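Local atomic coordinates of galactokinase (Bifidobacterium longum subsp. infantis ATCC 15697 = JCM 1222 = DSM 20088, PDB entry 6TEQ), a protein that probably phosphorylates galactose with ATP, as a GHMP-family galactokinase, and binds 2-deoxy-2-fluoro-galactose in its sugar pocket. Residues 265-268 with 269-272. Residues are numbered along the deposited sequence; the frame is centred on the assembly and turned at random.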
loop_
_atom_site.group_PDB
_atom_site.type_symbol
_atom_site.label_atom_id
_atom_site.label_comp_id
_atom_site.label_asym_id
_atom_site.label_seq_id
_atom_site.Cartn_x
_atom_site.Cartn_y
_atom_site.Cartn_z
ATOM N N ALA A 265 1.358 10.702 22.706
ATOM C CA ALA A 265 0.281 9.836 22.141
ATOM C C ALA A 265 0.820 9.053 20.932
ATOM O O ALA A 265 0.328 7.910 20.683
ATOM C CB ALA A 265 -0.868 10.664 21.686
ATOM N N ASN A 266 1.788 9.650 20.226
ATOM C CA ASN A 266 2.381 8.996 19.039
ATOM C C ASN A 266 3.738 9.628 18.707
ATOM O O ASN A 266 4.020 10.759 19.138
ATOM C CB ASN A 266 1.439 9.000 17.833
ATOM C CG ASN A 266 0.892 10.377 17.512
ATOM O OD1 ASN A 266 1.687 11.225 17.148
ATOM N ND2 ASN A 266 -0.416 10.614 17.657
ATOM N N LEU A 267 4.532 8.957 17.853
ATOM C CA LEU A 267 5.878 9.460 17.582
ATOM C C LEU A 267 5.853 10.705 16.719
ATOM O O LEU A 267 6.871 11.352 16.595
ATOM C CB LEU A 267 6.746 8.353 17.005
ATOM C CG LEU A 267 7.100 7.248 18.029
ATOM C CD1 LEU A 267 7.826 6.090 17.372
ATOM C CD2 LEU A 267 7.902 7.754 19.214
ATOM N N ARG A 268 4.752 10.976 16.044
ATOM C CA ARG A 268 4.649 12.245 15.303
ATOM C C ARG A 268 4.774 13.424 16.252
ATOM O O ARG A 268 5.374 14.427 15.834
ATOM C CB ARG A 268 3.367 12.286 14.533
ATOM C CG ARG A 268 3.081 13.602 13.859
ATOM C CD ARG A 268 4.006 13.935 12.682
ATOM N NE ARG A 268 3.487 15.090 11.953
ATOM C CZ ARG A 268 2.534 15.059 11.041
ATOM N NH1 ARG A 268 1.890 13.935 10.795
ATOM N NH2 ARG A 268 2.132 16.185 10.475
ATOM N N VAL A 269 4.191 13.350 17.447
ATOM C CA VAL A 269 4.433 14.411 18.468
ATOM C C VAL A 269 5.956 14.630 18.664
ATOM O O VAL A 269 6.433 15.748 18.612
ATOM C CB VAL A 269 3.769 14.036 19.792
ATOM C CG1 VAL A 269 4.069 15.140 20.822
ATOM C CG2 VAL A 269 2.307 13.709 19.664
ATOM N N THR A 270 6.680 13.568 18.933
ATOM C CA THR A 270 8.144 13.585 19.144
ATOM C C THR A 270 8.797 14.223 17.886
ATOM O O THR A 270 9.664 15.106 17.972
ATOM C CB THR A 270 8.609 12.153 19.383
ATOM O OG1 THR A 270 7.847 11.569 20.449
ATOM C CG2 THR A 270 10.107 12.117 19.568
ATOM N N ALA A 271 8.538 13.647 16.714
ATOM C CA ALA A 271 9.162 14.080 15.443
ATOM C C ALA A 271 8.953 15.576 15.182
ATOM O O ALA A 271 9.873 16.285 14.698
ATOM C CB ALA A 271 8.547 13.296 14.338
ATOM N N ASP A 272 7.712 16.038 15.440
ATOM C CA ASP A 272 7.428 17.461 15.170
ATOM C C ASP A 272 8.230 18.338 16.161
ATOM O O ASP A 272 8.616 19.444 15.756
ATOM C CB ASP A 272 5.934 17.740 15.196
ATOM C CG ASP A 272 5.161 17.185 14.001
ATOM O OD1 ASP A 272 5.776 16.727 13.033
ATOM O OD2 ASP A 272 3.910 17.242 14.088
HETATM O O HOH W 1 3.211 18.613 11.708
#
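Arg-268 reaches one turn along its helix to Asp-272 and meets the carboxylate with NE rather than with its outer nitrogens. The salt bridge from Arg-268 NE to Asp-272 OD1 is 3.0 Å long and lies near the guanidinium plane, while a weak second bond runs to OD2; carboxylate and guanidinium stand almost perpendicular, 81° apart. A bend at chi2 (69°) turns the arginine chain along the helix, bringing CD against the carboxylate as well. A water accepts from Arg-268 NH2 and donates to Asp-272 OD2. NH1 of Arg-268 is held by the carbonyl of Ala-52 and by Asp-207. An alanine in place of this arginine would probably leave Asp-272 and Asp-207 without this cationic partner and the carbonyl of Ala-52 without its NH1 donor. Asn-266 is the N-cap of helix 267-276: its OD1 accepts from Val-269 N at 3.3 Å, and the first full turn follows with Ala-271 N to Leu-267 O at 2.8 Å, nearly straight. The tight side of the helix is the one where Leu-267 and Ala-271 pack on helix 294-318. Val-269, by contrast, is exposed, its CG2 resting 3.6 Å from OD1 of Asn-266.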